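Local structure of bacteriorhodopsin (Nanosalina sp., 6EYU) at residues L38-P41 and Q42-I46; I84-A87 and L88-A92; G217-D220 and M221-H225; A24-S27 and G28-L32. The protein is a retinal-binding membrane protein, a xenorhodopsin, that pumps protons inward across the membrane. All coordinates share one frame; numbering follows the deposited sequence.

Interaction 1 (L38-P41 and Q42-I46); sequences LDVP and QKFGI. With MUN ([(2~{S})-2,3-bis(oxidanyl)propyl] (~{E})-undec-2-enoate), chain B.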
loop_
_atom_site.group_PDB
_atom_site.type_symbol
_atom_site.label_atom_id
_atom_site.label_comp_id
_atom_site.label_asym_id
_atom_site.label_seq_id
_atom_site.Cartn_x
_atom_site.Cartn_y
_atom_site.Cartn_z
ATOM N N LEU A 38 25.875 16.712 -4.718
ATOM C CA LEU A 38 26.482 16.363 -3.438
ATOM C C LEU A 38 27.181 15.009 -3.514
ATOM O O LEU A 38 27.716 14.521 -2.519
ATOM C CB LEU A 38 25.419 16.331 -2.337
ATOM C CG LEU A 38 25.324 17.567 -1.439
ATOM C CD1 LEU A 38 25.730 18.826 -2.190
ATOM C CD2 LEU A 38 23.914 17.702 -0.885
ATOM N N ASP A 39 27.087 14.363 -4.672
ATOM C CA ASP A 39 27.472 12.962 -4.801
ATOM C C ASP A 39 26.836 12.135 -3.687
ATOM O O ASP A 39 27.534 11.499 -2.896
ATOM C CB ASP A 39 28.995 12.824 -4.771
ATOM C CG ASP A 39 29.618 12.975 -6.146
ATOM O OD1 ASP A 39 29.898 14.126 -6.546
ATOM O OD2 ASP A 39 29.664 11.972 -6.888
ATOM N N VAL A 40 25.543 12.365 -3.491
ATOM C CA VAL A 40 24.715 11.523 -2.637
ATOM C C VAL A 40 23.760 10.718 -3.512
ATOM O O VAL A 40 23.246 11.233 -4.505
ATOM C CB VAL A 40 23.876 12.382 -1.672
ATOM C CG1 VAL A 40 22.730 11.571 -1.091
ATOM C CG2 VAL A 40 24.750 12.963 -0.571
ATOM N N PRO A 41 23.520 9.449 -3.150
ATOM C CA PRO A 41 22.764 8.606 -4.067
ATOM C C PRO A 41 21.379 9.166 -4.374
ATOM O O PRO A 41 20.635 9.518 -3.459
ATOM C CB PRO A 41 22.656 7.284 -3.309
ATOM C CG PRO A 41 23.895 7.232 -2.483
ATOM C CD PRO A 41 24.276 8.655 -2.166
ATOM N N GLN A 42 21.002 9.130 -5.648
ATOM C CA GLN A 42 19.788 9.790 -6.112
ATOM C C GLN A 42 18.585 9.353 -5.284
ATOM O O GLN A 42 17.627 10.107 -5.118
ATOM C CB GLN A 42 19.549 9.470 -7.589
ATOM C CG GLN A 42 18.476 10.323 -8.247
ATOM C CD GLN A 42 18.791 11.805 -8.186
ATOM O OE1 GLN A 42 19.921 12.221 -8.437
ATOM N NE2 GLN A 42 17.777 12.612 -7.898
ATOM N N LYS A 43 18.652 8.139 -4.745
ATOM C CA LYS A 43 17.511 7.548 -4.056
ATOM C C LYS A 43 17.104 8.400 -2.859
ATOM O O LYS A 43 15.917 8.563 -2.578
ATOM C CB LYS A 43 17.842 6.125 -3.595
ATOM C CG LYS A 43 19.070 6.027 -2.703
ATOM C CD LYS A 43 19.078 4.726 -1.914
ATOM C CE LYS A 43 20.023 3.706 -2.529
ATOM N NZ LYS A 43 21.279 3.562 -1.742
ATOM N N PHE A 44 18.091 9.006 -2.206
ATOM C CA PHE A 44 17.834 9.837 -1.037
ATOM C C PHE A 44 17.031 11.076 -1.423
ATOM O O PHE A 44 16.041 11.410 -0.772
ATOM C CB PHE A 44 19.151 10.250 -0.378
ATOM C CG PHE A 44 19.810 9.145 0.398
ATOM C CD1 PHE A 44 19.248 8.691 1.580
ATOM C CD2 PHE A 44 20.859 8.430 -0.154
ATOM C CE1 PHE A 44 19.781 7.602 2.245
ATOM C CE2 PHE A 44 21.403 7.346 0.510
ATOM C CZ PHE A 44 20.868 6.938 1.715
ATOM N N GLY A 45 17.369 11.654 -2.570
ATOM C CA GLY A 45 16.567 12.721 -3.158
ATOM C C GLY A 45 15.145 12.281 -3.448
ATOM O O GLY A 45 14.190 12.990 -3.128
ATOM N N ILE A 46 15.004 11.142 -4.121
ATOM C CA ILE A 46 13.684 10.602 -4.430
ATOM C C ILE A 46 12.834 10.542 -3.167
ATOM O O ILE A 46 11.725 11.075 -3.124
ATOM C CB ILE A 46 13.775 9.184 -5.022
ATOM C CG1 ILE A 46 14.721 9.163 -6.225
ATOM C CG2 ILE A 46 12.394 8.693 -5.428
ATOM C CD1 ILE A 46 14.396 10.204 -7.274
HETATM C CAR MUN B . 9.496 13.872 -11.199
HETATM C CAQ MUN B . 9.394 12.868 -10.049
HETATM C CAP MUN B . 10.800 12.476 -9.599
HETATM C CAO MUN B . 11.722 12.426 -10.818
HETATM C CAN MUN B . 12.927 11.540 -10.505
HETATM C CAM MUN B . 14.213 12.341 -10.707
HETATM C CAK MUN B . 15.382 11.374 -10.894
HETATM C CAH MUN B . 16.147 11.743 -12.165
HETATM C CAF MUN B . 17.595 11.266 -12.040
HETATM C CAC MUN B . 18.023 10.211 -13.062
HETATM C CAA MUN B . 19.163 9.293 -12.614
HETATM O OAD MUN B . 19.772 9.515 -11.569
HETATM O OAB MUN B . 19.601 8.428 -13.567
HETATM C CAE MUN B . 20.981 8.688 -13.838
HETATM C CAG MUN B . 21.098 9.650 -15.022
HETATM O OAJ MUN B . 20.303 10.812 -14.772
HETATM C CAI MUN B . 22.561 10.062 -15.200
HETATM O OAL MUN B . 23.403 8.921 -15.018
#
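P41 and F44 lie side by side and point the same way in the turn where the chain leaves helix 14-38 and enters helix 42-63 of the seven-helix rhodopsin fold. The proline ring meets the aromatic ring at its rim: P41 CG lies in the plane of the F44 ring, 3.9 Å from F44 CE2. V40 arrives from a different direction, its side chain crossing that of F44 at about a right angle, so that V40 CG1 rests 3.8 Å from F44 CD2. In F44, CG stands opposite the carbonyl carbon (chi1 -75°), which swings the ring back beside the loop. F44 CE1 and CZ then pack on T91 and L90 of helix 72-93, while the CD1 edge lies by D220 of helix 198-230, where I224 also touches the ring. One backbone bond pins this geometry, F44 N to P41 O at 2.9 Å, an i to i+3 link at the entrance to helix 42-63. The substitution of F44 by an alanine takes away the ring that P41, V40 and the two further helices share, and would probably open a gap between the turn and those helices. K43 CG lies 3.8 Å from P41 CB. Q42 turns the other way: its NE2 is hydrogen-bonded to L32 O, while Q42 and K43 also pack on D102 of a neighbouring subunit. A bound monoacylglycerol runs past Q42 and I46, with its carbonyl oxygen OAD 3.7 Å from Q42 CG and its chain carbon CAN 3.8 Å from I46 CD1.

Interaction 2 (I84-A87 and L88-A92); sequences ILLA and LGLTA. With MUN ([(2~{S})-2,3-bis(oxidanyl)propyl] (~{E})-undec-2-enoate), chain M.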
loop_
_atom_site.group_PDB
_atom_site.type_symbol
_atom_site.label_atom_id
_atom_site.label_comp_id
_atom_site.label_asym_id
_atom_site.label_seq_id
_atom_site.Cartn_x
_atom_site.Cartn_y
_atom_site.Cartn_z
ATOM N N ILE A 84 10.487 8.711 5.782
ATOM C CA ILE A 84 11.457 9.295 6.699
ATOM C C ILE A 84 12.362 8.216 7.286
ATOM O O ILE A 84 13.580 8.386 7.352
ATOM C CB ILE A 84 10.757 10.043 7.850
ATOM C CG1 ILE A 84 10.335 11.439 7.389
ATOM C CG2 ILE A 84 11.676 10.139 9.057
ATOM C CD1 ILE A 84 9.141 11.993 8.137
ATOM N N LEU A 85 11.776 7.064 7.597
ATOM C CA LEU A 85 12.512 5.985 8.246
ATOM C C LEU A 85 13.291 5.163 7.225
ATOM O O LEU A 85 14.412 4.729 7.492
ATOM C CB LEU A 85 11.555 5.079 9.022
ATOM C CG LEU A 85 10.997 5.669 10.319
ATOM C CD1 LEU A 85 10.233 4.611 11.100
ATOM C CD2 LEU A 85 12.115 6.260 11.165
ATOM N N LEU A 86 12.695 4.949 6.056
ATOM C CA LEU A 86 13.421 4.383 4.925
ATOM C C LEU A 86 14.741 5.117 4.727
ATOM O O LEU A 86 15.792 4.496 4.568
ATOM C CB LEU A 86 12.582 4.475 3.649
ATOM C CG LEU A 86 13.184 3.767 2.434
ATOM C CD1 LEU A 86 13.460 2.305 2.752
ATOM C CD2 LEU A 86 12.270 3.891 1.225
ATOM N N ALA A 87 14.679 6.444 4.748
ATOM C CA ALA A 87 15.866 7.273 4.585
ATOM C C ALA A 87 16.876 6.985 5.691
ATOM O O ALA A 87 18.062 6.790 5.427
ATOM C CB ALA A 87 15.481 8.745 4.594
ATOM N N LEU A 88 16.416 7.062 6.935
ATOM C CA LEU A 88 17.241 6.710 8.085
ATOM C C LEU A 88 17.881 5.341 7.881
ATOM O O LEU A 88 19.100 5.195 7.970
ATOM C CB LEU A 88 16.389 6.700 9.357
ATOM C CG LEU A 88 17.093 7.058 10.668
ATOM C CD1 LEU A 88 18.322 7.919 10.420
ATOM C CD2 LEU A 88 16.122 7.761 11.604
ATOM N N GLY A 89 17.051 4.346 7.584
ATOM C CA GLY A 89 17.528 2.981 7.389
ATOM C C GLY A 89 18.590 2.899 6.311
ATOM O O GLY A 89 19.628 2.262 6.495
ATOM N N LEU A 90 18.333 3.553 5.184
ATOM C CA LEU A 90 19.226 3.482 4.035
ATOM C C LEU A 90 20.523 4.227 4.314
ATOM O O LEU A 90 21.606 3.773 3.942
ATOM C CB LEU A 90 18.542 4.068 2.801
ATOM C CG LEU A 90 17.423 3.187 2.251
ATOM C CD1 LEU A 90 16.914 3.711 0.917
ATOM C CD2 LEU A 90 17.917 1.755 2.122
ATOM N N THR A 91 20.412 5.347 5.020
ATOM C CA THR A 91 21.581 6.041 5.541
ATOM C C THR A 91 22.487 5.072 6.292
ATOM O O THR A 91 23.686 4.993 6.023
ATOM C CB THR A 91 21.173 7.177 6.496
ATOM O OG1 THR A 91 20.222 8.032 5.850
ATOM C CG2 THR A 91 22.388 7.990 6.906
ATOM N N ALA A 92 21.916 4.371 7.266
ATOM C CA ALA A 92 22.663 3.389 8.041
ATOM C C ALA A 92 23.265 2.328 7.124
ATOM O O ALA A 92 24.401 1.898 7.321
ATOM C CB ALA A 92 21.759 2.739 9.078
HETATM C CAN MUN M . 4.071 2.443 3.226
HETATM C CAM MUN M . 5.054 3.300 2.426
HETATM C CAK MUN M . 6.012 2.391 1.650
HETATM C CAH MUN M . 6.133 2.905 0.213
HETATM C CAF MUN M . 7.233 2.148 -0.543
HETATM C CAC MUN M . 8.585 1.996 0.162
HETATM C CAA MUN M . 9.514 0.931 -0.433
HETATM O OAD MUN M . 9.225 0.361 -1.487
HETATM O OAB MUN M . 10.723 0.812 0.182
HETATM C CAE MUN M . 11.159 -0.551 0.119
HETATM C CAG MUN M . 12.503 -0.630 -0.609
HETATM O OAJ MUN M . 12.993 0.691 -0.852
HETATM C CAI MUN M . 13.506 -1.396 0.257
HETATM O OAL MUN M . 14.631 -1.777 -0.541
#
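T91 reaches back one turn to A87 with both its backbone amide and its hydroxyl, so that A87 O has two partners in one residue. T91 N lies 2.8 Å from A87 O. T91 OG1 approaches the same oxygen from the opposite face of the carbonyl plane and stands above that plane; the modelled 2.5 Å between T91 OG1 and A87 O is very short, and its exact length should not be pressed. The threonine torsion makes this possible: OG1 sits opposite the carbonyl carbon (chi1 -53°) and so folds back along the helix. Such a bond to the preceding turn is familiar for a threonine in a transmembrane helix. Here OG1 lies between A87 O and D220 OD1, hydrogen-bonded to both, and its single proton can serve one of them at a time. The other carbonyls follow the alpha-helical pattern. G89 N meets L85 O at 2.7 Å, and L90 N meets L86 O at 2.8 Å. The bond from L88 N to I84 O is longer, and I84 O has a second partner in the hydroxyl of Y216. On the side lined by L104 and bound lipid, L86 and L90 lie side by side with L86 CG 4.0 Å from L90 CD1, and L86 CD2 touches a lipid ester oxygen, OAB. Helix 72-93 is packed against helices 42-63, 101-124, 157-183 and 198-230, with I84 touching the retinal.

Interaction 3 (G217-D220 and M221-H225); sequences GFLD and MYLIH. With MUN ([(2~{S})-2,3-bis(oxidanyl)propyl] (~{E})-undec-2-enoate), chain L; MUN ([(2~{S})-2,3-bis(oxidanyl)propyl] (~{E})-undec-2-enoate), chain T.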
loop_
_atom_site.group_PDB
_atom_site.type_symbol
_atom_site.label_atom_id
_atom_site.label_comp_id
_atom_site.label_asym_id
_atom_site.label_seq_id
_atom_site.Cartn_x
_atom_site.Cartn_y
_atom_site.Cartn_z
ATOM N N GLY A 217 15.312 16.425 5.299
ATOM C CA GLY A 217 15.791 16.025 3.983
ATOM C C GLY A 217 17.146 16.625 3.661
ATOM O O GLY A 217 18.039 15.936 3.169
ATOM N N PHE A 218 17.292 17.920 3.923
ATOM C CA PHE A 218 18.580 18.590 3.777
ATOM C C PHE A 218 19.599 18.001 4.747
ATOM O O PHE A 218 20.645 17.498 4.334
ATOM C CB PHE A 218 18.428 20.090 4.032
ATOM C CG PHE A 218 17.679 20.815 2.952
ATOM C CD1 PHE A 218 18.203 20.908 1.673
ATOM C CD2 PHE A 218 16.401 21.296 3.182
ATOM C CE1 PHE A 218 17.490 21.516 0.658
ATOM C CE2 PHE A 218 15.680 21.901 2.170
ATOM C CZ PHE A 218 16.225 22.011 0.905
ATOM N N LEU A 219 19.218 17.938 6.018
ATOM C CA LEU A 219 20.106 17.458 7.070
ATOM C C LEU A 219 20.692 16.099 6.697
ATOM O O LEU A 219 21.889 15.863 6.856
ATOM C CB LEU A 219 19.339 17.349 8.389
ATOM C CG LEU A 219 20.133 17.570 9.679
ATOM C CD1 LEU A 219 20.082 16.324 10.548
ATOM C CD2 LEU A 219 21.571 17.965 9.382
ATOM N N ASP A 220 19.849 15.231 6.147
ATOM C CA ASP A 220 20.238 13.854 5.867
ATOM C C ASP A 220 21.271 13.807 4.747
ATOM O O ASP A 220 22.278 13.106 4.846
ATOM C CB ASP A 220 19.012 13.026 5.477
ATOM C CG ASP A 220 19.370 11.616 5.053
ATOM O OD1 ASP A 220 20.185 10.974 5.748
ATOM O OD2 ASP A 220 18.772 11.119 4.075
ATOM N N MET A 221 21.033 14.588 3.698
ATOM C CA MET A 221 21.815 14.480 2.473
ATOM C C MET A 221 23.152 15.194 2.629
ATOM O O MET A 221 24.173 14.735 2.112
ATOM C CB MET A 221 21.038 15.076 1.298
ATOM C CG MET A 221 19.862 14.226 0.846
ATOM S SD MET A 221 19.318 14.614 -0.828
ATOM C CE MET A 221 17.679 15.262 -0.506
ATOM N N TYR A 222 23.170 16.228 3.464
ATOM C CA TYR A 222 24.397 16.969 3.734
ATOM C C TYR A 222 25.302 16.204 4.699
ATOM O O TYR A 222 26.524 16.204 4.545
ATOM C CB TYR A 222 24.071 18.352 4.304
ATOM C CG TYR A 222 23.904 19.424 3.249
ATOM C CD1 TYR A 222 25.008 20.011 2.646
ATOM C CD2 TYR A 222 22.641 19.842 2.849
ATOM C CE1 TYR A 222 24.861 20.987 1.679
ATOM C CE2 TYR A 222 22.484 20.814 1.879
ATOM C CZ TYR A 222 23.596 21.385 1.300
ATOM O OH TYR A 222 23.444 22.358 0.338
ATOM N N LEU A 223 24.695 15.496 5.647
ATOM C CA LEU A 223 25.453 14.713 6.620
ATOM C C LEU A 223 26.179 13.559 5.934
ATOM O O LEU A 223 27.347 13.293 6.220
ATOM C CB LEU A 223 24.523 14.168 7.707
ATOM C CG LEU A 223 24.729 14.744 9.110
ATOM C CD1 LEU A 223 25.001 16.239 9.045
ATOM C CD2 LEU A 223 23.522 14.453 9.990
ATOM N N ILE A 224 25.452 12.822 5.100
ATOM C CA ILE A 224 26.055 11.804 4.246
ATOM C C ILE A 224 27.170 12.409 3.401
ATOM O O ILE A 224 28.308 11.940 3.424
ATOM C CB ILE A 224 25.008 11.182 3.304
ATOM C CG1 ILE A 224 24.118 10.204 4.072
ATOM C CG2 ILE A 224 25.690 10.480 2.139
ATOM C CD1 ILE A 224 22.840 9.845 3.347
ATOM N N HIS A 225 26.818 13.422 2.617
ATOM C CA HIS A 225 27.788 14.151 1.813
ATOM C C HIS A 225 29.053 14.445 2.615
ATOM O O HIS A 225 30.143 14.001 2.255
ATOM C CB HIS A 225 27.170 15.459 1.318
ATOM C CG HIS A 225 28.139 16.362 0.624
ATOM N ND1 HIS A 225 28.766 16.012 -0.553
ATOM C CD2 HIS A 225 28.503 17.641 0.876
ATOM C CE1 HIS A 225 29.506 17.022 -0.972
ATOM N NE2 HIS A 225 29.365 18.023 -0.122
HETATM C CAR MUN L . 12.481 25.661 2.545
HETATM C CAQ MUN L . 13.917 25.584 3.067
HETATM C CAP MUN L . 13.927 24.880 4.424
HETATM C CAO MUN L . 15.171 25.304 5.207
HETATM C CAN MUN L . 15.836 24.069 5.813
HETATM C CAM MUN L . 17.249 23.924 5.244
HETATM C CAK MUN L . 18.262 23.927 6.390
HETATM C CAH MUN L . 18.639 22.483 6.730
HETATM C CAF MUN L . 20.055 22.439 7.310
HETATM C CAC MUN L . 21.098 21.736 6.437
HETATM C CAA MUN L . 22.491 21.609 7.060
HETATM O OAD MUN L . 22.873 22.408 7.915
HETATM O OAB MUN L . 23.300 20.690 6.469
HETATM C CAE MUN L . 24.665 21.093 6.615
HETATM C CAG MUN L . 25.334 20.248 7.701
HETATM O OAJ MUN L . 24.728 18.954 7.741
HETATM C CAI MUN L . 26.825 20.104 7.387
HETATM O OAL MUN L . 26.991 19.754 6.012
HETATM C CAN MUN T . 18.815 30.636 -0.044
HETATM C CAM MUN T . 19.764 29.858 0.868
HETATM C CAK MUN T . 21.023 29.475 0.087
HETATM C CAH MUN T . 21.993 28.735 1.011
HETATM C CAF MUN T . 23.100 28.085 0.176
HETATM C CAC MUN T . 24.282 27.523 0.974
HETATM C CAA MUN T . 25.132 26.472 0.254
HETATM O OAD MUN T . 24.977 26.253 -0.949
HETATM O OAB MUN T . 26.192 26.008 0.971
HETATM C CAE MUN T . 26.078 24.593 1.149
HETATM C CAG MUN T . 27.151 23.884 0.320
HETATM O OAJ MUN T . 27.972 24.856 -0.332
HETATM C CAI MUN T . 28.017 23.017 1.237
HETATM O OAL MUN T . 29.190 22.602 0.533
#
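F218 O accepts the amide of Y222, with Y222 N 3.0 Å from F218 O. The next two bonds of the same alpha-helical ladder run from L223 N to L219 O and from I224 N to D220 O, the latter 3.2 Å long. M221 N is held less firmly, its bonds to G217 O and F218 O both being weak. The carboxylate of D220 finds its strongest polar partner on another helix, OD2 with H48 NE2 of helix 42-63. With D220 CG set opposite its own backbone N (chi1 175°), the group lies alongside I224, whose CD1 comes within 3.8 Å of D220 OD1. Round the helix the contacts become mainly apolar. L219 and L223 cross obliquely, with L219 CD2 3.9 Å from L223 CD1. The rings of F218 and Y222 come within 4.3 Å at F218 CD1 and Y222 CE2, while F218 O lies in the plane of the tyrosine ring at its edge. Lipid takes over beyond them: F218 CD2 meets the chain carbon CAM of one monoacylglycerol at 3.4 Å, and the hydroxyl end of Y222 touches a second. The chemistry thus differs round this part of helix 198-230: a carboxylate held by other helices on one side, and on the other F218, L219, Y222 and L223, which touch bound lipid, its ester and hydroxyl oxygens included.

Interaction 4 (A24-S27 and G28-L32); sequences AMIS and GLLFL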
loop_
_atom_site.group_PDB
_atom_site.type_symbol
_atom_site.label_atom_id
_atom_site.label_comp_id
_atom_site.label_asym_id
_atom_site.label_seq_id
_atom_site.Cartn_x
_atom_site.Cartn_y
_atom_site.Cartn_z
ATOM N N ALA A 24 7.209 22.883 1.285
ATOM C CA ALA A 24 7.290 21.455 1.001
ATOM C C ALA A 24 7.511 21.219 -0.490
ATOM O O ALA A 24 8.427 20.496 -0.884
ATOM C CB ALA A 24 6.025 20.752 1.466
ATOM N N MET A 25 6.686 21.855 -1.314
ATOM C CA MET A 25 6.826 21.755 -2.761
ATOM C C MET A 25 8.213 22.220 -3.194
ATOM O O MET A 25 8.870 21.568 -4.005
ATOM C CB MET A 25 5.756 22.600 -3.458
ATOM C CG MET A 25 4.335 22.105 -3.241
ATOM S SD MET A 25 4.237 20.311 -3.078
ATOM C CE MET A 25 2.575 20.120 -2.437
ATOM N N ILE A 26 8.682 23.309 -2.593
ATOM C CA ILE A 26 9.957 23.902 -2.975
ATOM C C ILE A 26 11.122 23.033 -2.511
ATOM O O ILE A 26 11.980 22.657 -3.309
ATOM C CB ILE A 26 10.117 25.317 -2.385
ATOM C CG1 ILE A 26 9.559 26.359 -3.357
ATOM C CG2 ILE A 26 11.581 25.605 -2.089
ATOM C CD1 ILE A 26 9.062 27.619 -2.682
ATOM N N SER A 27 11.078 22.615 -1.250
ATOM C CA SER A 27 12.037 21.648 -0.729
ATOM C C SER A 27 12.098 20.413 -1.624
ATOM O O SER A 27 13.173 19.871 -1.878
ATOM C CB SER A 27 11.658 21.238 0.695
ATOM O OG SER A 27 11.930 22.280 1.615
ATOM N N GLY A 28 10.937 19.976 -2.100
ATOM C CA GLY A 28 10.847 18.775 -2.924
ATOM C C GLY A 28 11.653 18.896 -4.203
ATOM O O GLY A 28 12.409 17.992 -4.557
ATOM N N LEU A 29 11.424 19.977 -4.941
ATOM C CA LEU A 29 12.200 20.263 -6.142
ATOM C C LEU A 29 13.693 20.230 -5.828
ATOM O O LEU A 29 14.480 19.642 -6.569
ATOM C CB LEU A 29 11.819 21.633 -6.708
ATOM C CG LEU A 29 10.755 21.655 -7.810
ATOM C CD1 LEU A 29 9.959 20.358 -7.838
ATOM C CD2 LEU A 29 9.831 22.849 -7.625
ATOM N N LEU A 30 14.068 20.830 -4.702
ATOM C CA LEU A 30 15.472 20.931 -4.320
ATOM C C LEU A 30 16.052 19.552 -4.015
ATOM O O LEU A 30 17.170 19.238 -4.420
ATOM C CB LEU A 30 15.628 21.843 -3.100
ATOM C CG LEU A 30 15.970 23.306 -3.392
ATOM C CD1 LEU A 30 15.647 23.668 -4.833
ATOM C CD2 LEU A 30 15.235 24.226 -2.429
ATOM N N PHE A 31 15.282 18.726 -3.313
ATOM C CA PHE A 31 15.742 17.395 -2.931
ATOM C C PHE A 31 16.141 16.590 -4.164
ATOM O O PHE A 31 17.110 15.832 -4.135
ATOM C CB PHE A 31 14.652 16.649 -2.155
ATOM C CG PHE A 31 14.410 17.192 -0.776
ATOM C CD1 PHE A 31 15.418 17.842 -0.082
ATOM C CD2 PHE A 31 13.196 16.984 -0.141
ATOM C CE1 PHE A 31 15.187 18.365 1.176
ATOM C CE2 PHE A 31 12.955 17.511 1.114
ATOM C CZ PHE A 31 13.952 18.203 1.773
ATOM N N LEU A 32 15.376 16.745 -5.241
ATOM C CA LEU A 32 15.634 16.010 -6.475
ATOM C C LEU A 32 16.951 16.455 -7.100
ATOM O O LEU A 32 17.644 15.665 -7.741
ATOM C CB LEU A 32 14.489 16.225 -7.467
ATOM C CG LEU A 32 13.163 15.571 -7.074
ATOM C CD1 LEU A 32 12.134 15.725 -8.183
ATOM C CD2 LEU A 32 13.379 14.104 -6.737
#
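S27 O accepts the amide of F31 and lies over a face of its ring. The bond from F31 N to S27 O is 2.8 Å long, and the same oxygen stands 3.2 Å above the plane of the F31 ring, offset toward its rim. The side-chain torsion explains the double contact: F31 CG stands opposite the carbonyl carbon (chi1 -71°), which folds the ring back over the preceding turn and brings F31 CZ to 4.0 Å from S27 CB. S27 uses its hydroxyl in the other direction, OG being hydrogen-bonded to T23 O one turn earlier, so that polar atoms of this buried residue are met along the helix itself. With a valine in place of F31, the aromatic face over S27 O would be lost and a gap would probably open beside F218 and M221. The ladder goes on with G28 N to A24 O at 2.8 Å and with L29 N to M25 O; L30 N lies 3.1 Å from I26 O. G28 has no side chain; a CB there would sit tightly against the carbonyl oxygens of A24 and M25. On a less enclosed side, I26 and L30 run side by side and meet through I26 CG2 and L30 CD2 at 3.9 Å. A bound monoacylglycerol touches I26, and an eicosane chain lies about 4 Å from the side chain of L30. Within helix 14-38 this stretch therefore has a packed side, where S27 and F31 meet helix 198-230, the F31 and F218 rings at about 60°, and where A24, F31 and L32 meet helix 42-63.

Interaction 2 is the most enclosed of the four, with every touching residue buried on helix 72-93. Interactions 3 and 4 are mostly buried but each turns a greasy side to lipid, whereas interaction 1, at a helix entrance, is partly exposed and borders a neighbouring subunit. Three are plain alpha-helical turns; in interaction 1 only one bond, i to i+3, joins the two segments, and ring packing does the rest. Its phenylalanine touches both interactions 2 and 3, which a threonine–aspartate bond also joins. Interaction 4 meets interaction 3 through aromatic and methionine packing and interaction 1 through a glutamine amide, but stays about 9 Å from interaction 2 at the nearest atoms.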